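Local coordinates for TRAP-type C4-dicarboxylate:H+ symport system substrate-binding component DctP (Shewanella oneidensis, PDB 4MX6), which binds succinate in the periplasm and probably hands C4-dicarboxylates to a TRAP-type proton symport system, at residues A[59-64]-A[270-275]; A[185-190]-A[197-202]. All coordinates share one frame; numbering follows the deposited sequence.

Contact 1: A[59-64]-A[270-275]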
loop_
_atom_site.group_PDB
_atom_site.type_symbol
_atom_site.label_atom_id
_atom_site.label_comp_id
_atom_site.label_asym_id
_atom_site.label_seq_id
_atom_site.Cartn_x
_atom_site.Cartn_y
_atom_site.Cartn_z
ATOM N N LYS A 59 -7.288 15.391 -9.975
ATOM C CA LYS A 59 -7.953 15.776 -11.215
ATOM C C LYS A 59 -8.755 17.060 -11.042
ATOM O O LYS A 59 -8.656 17.973 -11.862
ATOM C CB LYS A 59 -8.872 14.642 -11.668
ATOM C CG LYS A 59 -9.783 14.984 -12.836
ATOM C CD LYS A 59 -10.703 13.822 -13.167
ATOM C CE LYS A 59 -11.653 14.126 -14.316
ATOM N NZ LYS A 59 -10.923 14.400 -15.573
ATOM N N GLU A 60 -9.565 17.127 -9.992
ATOM C CA GLU A 60 -10.425 18.276 -9.763
ATOM C C GLU A 60 -9.607 19.546 -9.582
ATOM O O GLU A 60 -9.902 20.580 -10.186
ATOM C CB GLU A 60 -11.318 18.026 -8.542
ATOM C CG GLU A 60 -12.382 16.976 -8.800
ATOM C CD GLU A 60 -13.073 16.468 -7.554
ATOM O OE1 GLU A 60 -12.970 17.149 -6.522
ATOM O OE2 GLU A 60 -13.733 15.398 -7.631
ATOM N N LEU A 61 -8.551 19.464 -8.779
ATOM C CA LEU A 61 -7.747 20.644 -8.486
ATOM C C LEU A 61 -6.971 21.107 -9.710
ATOM O O LEU A 61 -6.861 22.313 -9.956
ATOM C CB LEU A 61 -6.805 20.404 -7.307
ATOM C CG LEU A 61 -7.497 20.189 -5.965
ATOM C CD1 LEU A 61 -6.423 20.067 -4.912
ATOM C CD2 LEU A 61 -8.444 21.319 -5.637
ATOM N N VAL A 62 -6.410 20.176 -10.480
ATOM C CA VAL A 62 -5.662 20.585 -11.665
ATOM C C VAL A 62 -6.598 21.267 -12.653
ATOM O O VAL A 62 -6.271 22.309 -13.231
ATOM C CB VAL A 62 -4.941 19.381 -12.325
ATOM C CG1 VAL A 62 -4.422 19.743 -13.718
ATOM C CG2 VAL A 62 -3.797 18.895 -11.442
ATOM N N GLU A 63 -7.769 20.692 -12.859
ATOM C CA GLU A 63 -8.646 21.224 -13.880
ATOM C C GLU A 63 -9.260 22.559 -13.441
ATOM O O GLU A 63 -9.557 23.398 -14.283
ATOM C CB GLU A 63 -9.650 20.149 -14.308
ATOM C CG GLU A 63 -8.904 19.048 -15.089
ATOM C CD GLU A 63 -9.575 17.702 -15.076
ATOM O OE1 GLU A 63 -10.444 17.476 -14.212
ATOM O OE2 GLU A 63 -9.264 16.867 -15.960
ATOM N N GLN A 64 -9.419 22.768 -12.133
ATOM C CA GLN A 64 -9.838 24.062 -11.606
ATOM C C GLN A 64 -8.785 25.142 -11.757
ATOM O O GLN A 64 -9.113 26.279 -12.074
ATOM C CB GLN A 64 -10.144 23.954 -10.124
ATOM C CG GLN A 64 -11.404 23.186 -9.824
ATOM C CD GLN A 64 -11.433 22.690 -8.398
ATOM O OE1 GLN A 64 -10.896 23.330 -7.496
ATOM N NE2 GLN A 64 -12.047 21.540 -8.185
ATOM N N LEU A 270 -1.171 18.197 -6.024
ATOM C CA LEU A 270 -0.876 16.853 -5.562
ATOM C C LEU A 270 -0.785 16.794 -4.035
ATOM O O LEU A 270 -1.346 15.913 -3.407
ATOM C CB LEU A 270 0.418 16.366 -6.198
ATOM C CG LEU A 270 0.619 14.869 -6.131
ATOM C CD1 LEU A 270 -0.214 14.201 -7.215
ATOM C CD2 LEU A 270 2.062 14.577 -6.335
ATOM N N ASP A 271 -0.056 17.736 -3.441
ATOM C CA ASP A 271 0.087 17.771 -1.992
ATOM C C ASP A 271 -1.283 17.845 -1.314
ATOM O O ASP A 271 -1.548 17.152 -0.334
ATOM C CB ASP A 271 0.900 18.991 -1.556
ATOM C CG ASP A 271 2.357 18.930 -1.961
ATOM O OD1 ASP A 271 2.835 17.862 -2.396
ATOM O OD2 ASP A 271 3.029 19.981 -1.835
ATOM N N GLU A 272 -2.156 18.709 -1.823
ATOM C CA GLU A 272 -3.477 18.869 -1.227
ATOM C C GLU A 272 -4.327 17.604 -1.397
ATOM O O GLU A 272 -5.087 17.221 -0.508
ATOM C CB GLU A 272 -4.173 20.086 -1.828
ATOM C CG GLU A 272 -3.557 21.377 -1.390
ATOM C CD GLU A 272 -4.186 22.568 -2.079
ATOM O OE1 GLU A 272 -5.435 22.574 -2.231
ATOM O OE2 GLU A 272 -3.437 23.502 -2.476
ATOM N N SER A 273 -4.181 16.954 -2.538
ATOM C CA SER A 273 -4.912 15.722 -2.803
ATOM C C SER A 273 -4.465 14.601 -1.853
ATOM O O SER A 273 -5.282 13.810 -1.391
ATOM C CB SER A 273 -4.700 15.324 -4.261
ATOM O OG SER A 273 -5.189 16.335 -5.137
ATOM N N ILE A 274 -3.166 14.539 -1.577
ATOM C CA ILE A 274 -2.623 13.560 -0.641
ATOM C C ILE A 274 -3.177 13.831 0.760
ATOM O O ILE A 274 -3.558 12.897 1.474
ATOM C CB ILE A 274 -1.081 13.575 -0.653
ATOM C CG1 ILE A 274 -0.579 12.943 -1.948
ATOM C CG2 ILE A 274 -0.534 12.852 0.578
ATOM C CD1 ILE A 274 0.920 13.042 -2.172
ATOM N N ALA A 275 -3.242 15.096 1.172
ATOM C CA ALA A 275 -3.805 15.407 2.478
ATOM C C ALA A 275 -5.250 14.919 2.584
ATOM O O ALA A 275 -5.661 14.345 3.599
ATOM C CB ALA A 275 -3.699 16.908 2.782
#
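Leu61 meets Glu272 and Ser273 through a single methyl, CD1, which carries the whole first shell of this contact. Leu61 CD1 lies 3.8 Å from Glu272 CB and 3.8 Å from Glu272 OE1, so it packs against both the root and the carboxylate end of that side chain. The two side chains cross at about a right angle. In one of the two deposited conformers of Ser273, its OG lies 3.9 Å from Leu61 CD1, a tentative contact. With CG beside its own backbone N (chi1 -66°) and the outer bond extended (chi2 -176°), Leu61 sends this methyl straight across the gap, where the closest CA pair, Leu61 CA and Ser273 CA, is still 8.0 Å apart. The contact is a narrow one between two helices of the solute-binding fold, 50-65 and the long 260-295, and buries 118 Å² in all. The polar ends beside the methyl are bonded to other groups: Glu272 OE1 forms a salt bridge with Arg65, just beyond 59-64, and in that conformer Ser273 OG bonds to Ala269 O. The Arg65 bridge thus adds an ionic tie between the same helices and probably offsets the proximity of Glu272 OE2 to Glu268 OE2. Away from the interface, Glu63 OE2 receives Lys59 NZ on its syn lone pair in a 3.0 Å salt bridge, and both groups also bond to strand 70-75.

Contact 2: A[185-190]-A[197-202]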
loop_
_atom_site.group_PDB
_atom_site.type_symbol
_atom_site.label_atom_id
_atom_site.label_comp_id
_atom_site.label_asym_id
_atom_site.label_seq_id
_atom_site.Cartn_x
_atom_site.Cartn_y
_atom_site.Cartn_z
ATOM N N VAL A 185 9.963 -9.470 1.201
ATOM C CA VAL A 185 9.761 -9.367 2.641
ATOM C C VAL A 185 8.417 -10.009 3.013
ATOM O O VAL A 185 8.334 -10.745 4.003
ATOM C CB VAL A 185 9.805 -7.898 3.134
ATOM C CG1 VAL A 185 9.463 -7.830 4.613
ATOM C CG2 VAL A 185 11.177 -7.274 2.886
ATOM N N LEU A 186 7.370 -9.738 2.229
ATOM C CA LEU A 186 6.059 -10.297 2.549
ATOM C C LEU A 186 6.044 -11.813 2.350
ATOM O O LEU A 186 5.408 -12.535 3.113
ATOM C CB LEU A 186 4.954 -9.594 1.758
ATOM C CG LEU A 186 4.912 -8.089 2.028
ATOM C CD1 LEU A 186 3.815 -7.457 1.201
ATOM C CD2 LEU A 186 4.715 -7.782 3.509
ATOM N N ALA A 187 6.776 -12.315 1.361
ATOM C CA ALA A 187 6.913 -13.763 1.215
ATOM C C ALA A 187 7.580 -14.335 2.471
ATOM O O ALA A 187 7.144 -15.354 3.012
ATOM C CB ALA A 187 7.708 -14.110 -0.023
ATOM N N ALA A 188 8.641 -13.686 2.934
ATOM C CA ALA A 188 9.362 -14.148 4.112
ATOM C C ALA A 188 8.483 -14.117 5.364
ATOM O O ALA A 188 8.586 -15.002 6.224
ATOM C CB ALA A 188 10.620 -13.321 4.319
ATOM N N GLN A 189 7.609 -13.118 5.471
ATOM C CA GLN A 189 6.668 -13.028 6.572
ATOM C C GLN A 189 5.854 -14.318 6.669
ATOM O O GLN A 189 5.680 -14.887 7.741
ATOM C CB GLN A 189 5.745 -11.816 6.340
ATOM C CG GLN A 189 4.612 -11.688 7.319
ATOM C CD GLN A 189 3.726 -10.521 6.970
ATOM O OE1 GLN A 189 3.960 -9.395 7.399
ATOM N NE2 GLN A 189 2.726 -10.770 6.149
ATOM N N PHE A 190 5.305 -14.776 5.546
ATOM C CA PHE A 190 4.521 -16.008 5.566
ATOM C C PHE A 190 5.390 -17.262 5.693
ATOM O O PHE A 190 5.003 -18.198 6.393
ATOM C CB PHE A 190 3.545 -16.058 4.390
ATOM C CG PHE A 190 2.394 -15.104 4.561
ATOM C CD1 PHE A 190 1.392 -15.382 5.477
ATOM C CD2 PHE A 190 2.344 -13.901 3.872
ATOM C CE1 PHE A 190 0.363 -14.506 5.678
ATOM C CE2 PHE A 190 1.295 -13.020 4.069
ATOM C CZ PHE A 190 0.309 -13.332 4.965
ATOM N N PRO A 197 3.537 -18.432 0.595
ATOM C CA PRO A 197 3.209 -17.164 -0.069
ATOM C C PRO A 197 3.197 -17.313 -1.578
ATOM O O PRO A 197 4.020 -18.030 -2.147
ATOM C CB PRO A 197 4.351 -16.245 0.356
ATOM C CG PRO A 197 5.515 -17.179 0.572
ATOM C CD PRO A 197 4.926 -18.462 1.097
ATOM N N VAL A 198 2.280 -16.586 -2.210
ATOM C CA VAL A 198 2.098 -16.594 -3.657
ATOM C C VAL A 198 2.011 -15.130 -4.123
ATOM O O VAL A 198 1.091 -14.416 -3.735
ATOM C CB VAL A 198 0.794 -17.362 -4.041
ATOM C CG1 VAL A 198 0.641 -17.446 -5.544
ATOM C CG2 VAL A 198 0.763 -18.768 -3.413
ATOM N N LYS A 199 2.974 -14.656 -4.917
ATOM C CA LYS A 199 2.945 -13.280 -5.401
ATOM C C LYS A 199 1.973 -13.177 -6.571
ATOM O O LYS A 199 2.138 -13.865 -7.571
ATOM C CB LYS A 199 4.343 -12.827 -5.836
ATOM C CG LYS A 199 5.382 -12.794 -4.718
ATOM C CD LYS A 199 6.764 -12.455 -5.255
ATOM C CE LYS A 199 7.822 -12.548 -4.170
ATOM N NZ LYS A 199 9.160 -12.196 -4.681
ATOM N N LYS A 200 0.973 -12.312 -6.449
ATOM C CA LYS A 200 -0.018 -12.118 -7.506
ATOM C C LYS A 200 -0.463 -10.664 -7.548
ATOM O O LYS A 200 -0.506 -10.003 -6.521
ATOM C CB LYS A 200 -1.257 -12.996 -7.279
ATOM C CG LYS A 200 -1.020 -14.493 -7.348
ATOM C CD LYS A 200 -0.737 -14.943 -8.763
ATOM C CE LYS A 200 -0.515 -16.435 -8.835
ATOM N NZ LYS A 200 -0.399 -16.913 -10.236
ATOM N N PRO A 201 -0.841 -10.171 -8.734
ATOM C CA PRO A 201 -1.347 -8.794 -8.835
ATOM C C PRO A 201 -2.690 -8.621 -8.124
ATOM O O PRO A 201 -3.503 -9.551 -8.040
ATOM C CB PRO A 201 -1.497 -8.590 -10.336
ATOM C CG PRO A 201 -1.593 -9.925 -10.897
ATOM C CD PRO A 201 -0.791 -10.838 -10.041
ATOM N N PHE A 202 -2.926 -7.403 -7.659
ATOM C CA PHE A 202 -4.101 -7.092 -6.870
ATOM C C PHE A 202 -5.385 -7.441 -7.603
ATOM O O PHE A 202 -6.343 -7.885 -6.982
ATOM C CB PHE A 202 -4.090 -5.614 -6.507
ATOM C CG PHE A 202 -5.185 -5.198 -5.575
ATOM C CD1 PHE A 202 -5.262 -5.726 -4.292
ATOM C CD2 PHE A 202 -6.131 -4.265 -5.965
ATOM C CE1 PHE A 202 -6.240 -5.301 -3.419
ATOM C CE2 PHE A 202 -7.106 -3.836 -5.082
ATOM C CZ PHE A 202 -7.168 -4.371 -3.812
#
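Ala187 and Pro197 make an apolar contact between helix 184-191 and strand 196-199, which follow each other in the chain and run nearly antiparallel, at 160°. The axes of the short segments 185-190 and 197-199 come within 8.1 Å, consistent with the small side chain of Ala187: Ala187 CA and Pro197 CA are only 5.2 Å apart. The proline ring is laid against the backbone as much as the side chain of Ala187, with Pro197 CG 3.5 Å from Ala187 O, Pro197 CB 3.7 Å from Ala187 CA, and Pro197 CG 3.8 Å from Ala187 CB. One helical turn on, Phe190 touches the same ring by its root, Phe190 CB to Pro197 CB being 4.1 Å. Its aromatic ring is directed elsewhere, since CG sits beside the backbone N (chi1 -72°) and the end of the side chain leads away to stack on Phe178. Farther along the strand, the extended chain of Lys199 passes another flank of the alanine methyl, Lys199 CE lying 4.4 Å from Ala187 CB, and its ammonium forms a salt bridge with Asp184 at the start of the helix. Backbone bonds from Val198 and Lys200 tie this strand to 177-180, and Lys200 O also accepts a bond from Arg179 NE, which probably helps to position Arg179, a succinate-binding residue. Helix packing against the strand that follows it, beside a parallel partner, is the arrangement of a beta-alpha-beta crossover.

Overall arrangement
Contacts 1 and 2 do not touch. Their centres lie 33 Å apart on opposite sides of the chain's centre, with about 18 Å between nearest atoms. In sequence, both segments of contact 2 fall between the two helical segments that contact 1 brings together from 206 residues apart, whereas contact 2 joins close neighbours in the chain. Both lie near the succinate site, but at distances that place neither in its first shell. Ser273 of contact 1 has its side chain about 10 Å from that of Lys51 and about 12 Å from that of Tyr246, while the Lys199 side chain of contact 2 is about 7 Å from that of Arg179 and about 10 Å from bound succinate.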